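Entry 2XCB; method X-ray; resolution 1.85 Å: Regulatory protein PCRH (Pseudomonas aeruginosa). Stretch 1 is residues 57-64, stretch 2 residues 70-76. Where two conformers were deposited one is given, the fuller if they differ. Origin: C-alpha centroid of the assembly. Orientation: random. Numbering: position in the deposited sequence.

Stretch 1, residues 57-64: GLGACRQS
Stretch 2 (70-76) QALQSYS

Both stretches are helical throughout, with phi between -50° and -71° and psi between -23° and -53°, and they pack as an antiparallel pair: the N-to-C directions differ by 163°, the signed crossing angle is -163°, and the axes approach to 7.9 Å. The register is set by Gly 59 and Ala 71, whose CA atoms lie 4.3 Å apart. About 400 Å² is buried in all, most heavily at Arg 62 and Tyr 75.

Arg 62 points its CA-to-CB bond toward the second helix and is extended beyond chi1 (-74°, m; chi2 166°, t; chi3 169°, t; chi4 -169°). This carries NH1 to 3.3 Å from Gln 70 O, a hydrogen bond with an N-H...O angle of 144°. The same carbonyl accepts the helical bond from Ser 74 N, at 3.3 Å. Gln 70 (chi1 -63°, m; chi2 -173°, t; chi3 40°) places OE1 over one face of the guanidinium, 3.5 Å from Arg 62 CZ. A water lies 2.5 Å from Arg 62 NH1 and 3.3 Å from Gln 73 OE1, bridging them through two weak hydrogen bonds. Nearer the backbone, Arg 62 CB meets Ala 71 CB at 3.9 Å.

Tyr 75 leaves its helix sideways, but with chi1 -70° (m) and chi2 -32° its ring reaches the first helix. Its OH donates to Gln 63 OE1 at 2.8 Å, with the acceptor at the ring edge; Gln 63 adopts chi1 -162° (t), chi2 177° (t) and chi3 -25°. The 3.3 Å separation of Tyr 75 OH from Ala 60 N is not a hydrogen bond, because the angle is poor.

Gly 59 makes room for this ring: an ideal CB there would lie 2.2 Å from Tyr 75 CE1, a clash. Alongside, Ala 71 CB packs 3.6 Å from Gly 59 O, and Ser 74 OG (chi1 -165°, t) sits 3.5 Å from Leu 58 CB.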

ATOM      1  N   GLY A  57       6.427  -2.704 -12.940  1.00 18.26           N
ATOM      2  CA  GLY A  57       6.117  -1.440 -12.200  1.00 17.40           C
ATOM      3  C   GLY A  57       7.351  -0.792 -11.513  1.00 17.76           C
ATOM      4  O   GLY A  57       7.646   0.427 -11.706  1.00 16.90           O
ATOM      5  N   LEU A  58       8.095  -1.612 -10.784  1.00 16.90           N
ATOM      6  CA  LEU A  58       9.282  -1.114 -10.067  1.00 16.65           C
ATOM      7  C   LEU A  58      10.244  -0.569 -11.137  1.00 17.79           C
ATOM      8  O   LEU A  58      10.827   0.550 -10.998  1.00 18.39           O
ATOM      9  CB  LEU A  58       9.886  -2.279  -9.268  1.00 17.22           C
ATOM     10  CG  LEU A  58      11.177  -2.018  -8.455  1.00 14.41           C
ATOM     11  CD1 LEU A  58      10.959  -0.833  -7.539  1.00 18.63           C
ATOM     12  CD2 LEU A  58      11.806  -3.237  -7.669  1.00 14.68           C
ATOM     13  N   GLY A  59      10.548  -1.402 -12.146  1.00 16.46           N
ATOM     14  CA  GLY A  59      11.440  -0.918 -13.290  1.00 16.85           C
ATOM     15  C   GLY A  59      11.028   0.390 -13.902  1.00 17.22           C
ATOM     16  O   GLY A  59      11.841   1.257 -14.045  1.00 18.55           O
ATOM     17  N   ALA A  60       9.734   0.550 -14.232  1.00 16.57           N
ATOM     18  CA  ALA A  60       9.246   1.718 -14.893  1.00 17.86           C
ATOM     19  C   ALA A  60       9.448   2.959 -13.996  1.00 19.75           C
ATOM     20  O   ALA A  60       9.812   4.058 -14.483  1.00 18.90           O
ATOM     21  CB  ALA A  60       7.778   1.491 -15.218  1.00 17.52           C
ATOM     22  N   CYS A  61       9.233   2.795 -12.670  1.00 19.22           N
ATOM     23  CA  CYS A  61       9.426   3.903 -11.737  1.00 20.10           C
ATOM     24  C   CYS A  61      10.842   4.377 -11.670  1.00 19.74           C
ATOM     25  O   CYS A  61      11.081   5.563 -11.712  1.00 19.44           O
ATOM     26  CB  CYS A  61       8.976   3.532 -10.298  1.00 19.84           C
ATOM     27  SG  CYS A  61       7.275   3.336 -10.192  1.00 23.79           S
ATOM     28  N   ARG A  62      11.764   3.433 -11.587  1.00 19.12           N
ATOM     29  CA  ARG A  62      13.167   3.747 -11.531  1.00 20.30           C
ATOM     30  C   ARG A  62      13.679   4.388 -12.862  1.00 20.70           C
ATOM     31  O   ARG A  62      14.450   5.362 -12.867  1.00 21.73           O
ATOM     32  CB  ARG A  62      13.921   2.472 -11.222  1.00 19.60           C
ATOM     33  CG  ARG A  62      13.752   2.065  -9.751  1.00 21.04           C
ATOM     34  CD  ARG A  62      14.199   0.649  -9.523  1.00 22.87           C
ATOM     35  NE  ARG A  62      14.268   0.367  -8.091  1.00 22.83           N
ATOM     36  CZ  ARG A  62      14.818  -0.713  -7.531  1.00 22.90           C
ATOM     37  NH1 ARG A  62      15.313  -1.734  -8.254  1.00 18.95           N
ATOM     38  NH2 ARG A  62      14.747  -0.825  -6.196  1.00 21.10           N
ATOM     39  N   GLN A  63      13.209   3.837 -13.971  1.00 20.83           N
ATOM     40  CA  GLN A  63      13.485   4.446 -15.274  1.00 21.28           C
ATOM     41  C   GLN A  63      13.088   5.924 -15.304  1.00 22.35           C
ATOM     42  O   GLN A  63      13.894   6.757 -15.709  1.00 20.43           O
ATOM     43  CB  GLN A  63      12.791   3.696 -16.425  1.00 20.20           C
ATOM     44  CG  GLN A  63      13.427   4.053 -17.811  1.00 19.95           C
ATOM     45  CD  GLN A  63      12.798   3.273 -18.977  1.00 22.73           C
ATOM     46  OE1 GLN A  63      12.269   2.207 -18.795  1.00 21.67           O
ATOM     47  NE2 GLN A  63      12.889   3.834 -20.189  1.00 23.79           N
ATOM     48  N   SER A  64      11.863   6.242 -14.857  1.00 24.47           N
ATOM     49  CA  SER A  64      11.343   7.605 -14.904  1.00 25.43           C
ATOM     50  C   SER A  64      12.097   8.563 -13.993  1.00 26.08           C
ATOM     51  O   SER A  64      12.076   9.772 -14.225  1.00 27.00           O
ATOM     52  CB  SER A  64       9.879   7.612 -14.549  1.00 25.93           C
ATOM     53  OG  SER A  64       9.122   7.253 -15.666  1.00 31.38           O
ATOM     54  N   GLN A  70      19.406   0.436 -11.608  1.00 22.04           N
ATOM     55  CA  GLN A  70      18.407  -0.260 -10.746  1.00 22.91           C
ATOM     56  C   GLN A  70      17.180  -0.687 -11.544  1.00 20.03           C
ATOM     57  O   GLN A  70      16.612  -1.763 -11.269  1.00 20.53           O
ATOM     58  CB  GLN A  70      17.969   0.621  -9.596  1.00 23.10           C
ATOM     59  CG  GLN A  70      19.125   0.952  -8.666  1.00 28.98           C
ATOM     60  CD  GLN A  70      18.606   1.693  -7.423  1.00 35.88           C
ATOM     61  OE1 GLN A  70      17.559   1.350  -6.911  1.00 40.92           O
ATOM     62  NE2 GLN A  70      19.312   2.697  -6.970  1.00 38.29           N
ATOM     63  N   ALA A  71      16.814   0.103 -12.570  1.00 19.37           N
ATOM     64  CA  ALA A  71      15.714  -0.272 -13.490  1.00 17.99           C
ATOM     65  C   ALA A  71      16.109  -1.527 -14.223  1.00 18.31           C
ATOM     66  O   ALA A  71      15.333  -2.481 -14.286  1.00 18.37           O
ATOM     67  CB  ALA A  71      15.360   0.882 -14.510  1.00 16.33           C
ATOM     68  N   LEU A  72      17.383  -1.619 -14.647  1.00 17.90           N
ATOM     69  CA  LEU A  72      17.771  -2.821 -15.366  1.00 18.37           C
ATOM     70  C   LEU A  72      17.624  -4.086 -14.445  1.00 17.98           C
ATOM     71  O   LEU A  72      17.196  -5.092 -14.936  1.00 16.94           O
ATOM     72  CB  LEU A  72      19.221  -2.724 -15.876  1.00 18.90           C
ATOM     73  CG  LEU A  72      19.488  -1.825 -17.085  1.00 18.68           C
ATOM     74  CD1 LEU A  72      20.997  -1.620 -17.210  1.00 17.48           C
ATOM     75  CD2 LEU A  72      19.011  -2.580 -18.295  1.00 20.45           C
ATOM     76  N   GLN A  73      18.059  -4.010 -13.182  1.00 19.08           N
ATOM     77  CA  GLN A  73      17.927  -5.169 -12.248  1.00 20.44           C
ATOM     78  C   GLN A  73      16.475  -5.660 -12.151  1.00 19.68           C
ATOM     79  O   GLN A  73      16.216  -6.855 -12.184  1.00 19.74           O
ATOM     80  CB  GLN A  73      18.443  -4.835 -10.867  1.00 23.09           C
ATOM     81  CG  GLN A  73      19.917  -4.434 -10.972  1.00 25.11           C
ATOM     82  CD  GLN A  73      20.533  -4.099  -9.649  1.00 31.58           C
ATOM     83  OE1 GLN A  73      20.214  -3.094  -9.011  1.00 33.69           O
ATOM     84  NE2 GLN A  73      21.416  -4.975  -9.201  1.00 33.40           N
ATOM     85  N   SER A  74      15.541  -4.724 -12.087  1.00 18.41           N
ATOM     86  CA  SER A  74      14.114  -5.116 -11.969  1.00 19.60           C
ATOM     87  C   SER A  74      13.520  -5.739 -13.254  1.00 20.01           C
ATOM     88  O   SER A  74      12.731  -6.746 -13.247  1.00 17.43           O
ATOM     89  CB  SER A  74      13.322  -3.871 -11.550  1.00 21.19           C
ATOM     90  OG  SER A  74      12.032  -4.300 -11.105  1.00 24.09           O
ATOM     91  N   TYR A  75      13.853  -5.093 -14.376  1.00 18.02           N
ATOM     92  CA  TYR A  75      13.517  -5.595 -15.682  1.00 17.94           C
ATOM     93  C   TYR A  75      14.166  -6.940 -15.918  1.00 17.44           C
ATOM     94  O   TYR A  75      13.554  -7.832 -16.457  1.00 18.60           O
ATOM     95  CB  TYR A  75      14.007  -4.597 -16.748  1.00 17.67           C
ATOM     96  CG  TYR A  75      13.244  -3.279 -16.799  1.00 17.08           C
ATOM     97  CD1 TYR A  75      11.890  -3.219 -16.485  1.00 17.19           C
ATOM     98  CD2 TYR A  75      13.850  -2.112 -17.357  1.00 20.35           C
ATOM     99  CE1 TYR A  75      11.170  -2.037 -16.561  1.00 17.42           C
ATOM    100  CE2 TYR A  75      13.157  -0.924 -17.439  1.00 19.95           C
ATOM    101  CZ  TYR A  75      11.795  -0.901 -17.076  1.00 19.98           C
ATOM    102  OH  TYR A  75      11.122   0.284 -17.179  1.00 18.63           O
ATOM    103  N   SER A  76      15.429  -7.124 -15.493  1.00 16.77           N
ATOM    104  CA  SER A  76      16.065  -8.393 -15.728  0.50 17.81           C
ATOM    105  C   SER A  76      15.351  -9.536 -14.994  1.00 18.11           C
ATOM    106  O   SER A  76      15.118 -10.638 -15.549  1.00 16.82           O
ATOM    107  CB  SER A  76      17.508  -8.338 -15.264  0.50 17.46           C
ATOM    108  OG  SER A  76      18.066  -9.509 -15.754  0.50 18.79           O
TER
HETATM  109  O   HOH W   1      17.454  -2.575  -7.221  1.00 26.65           O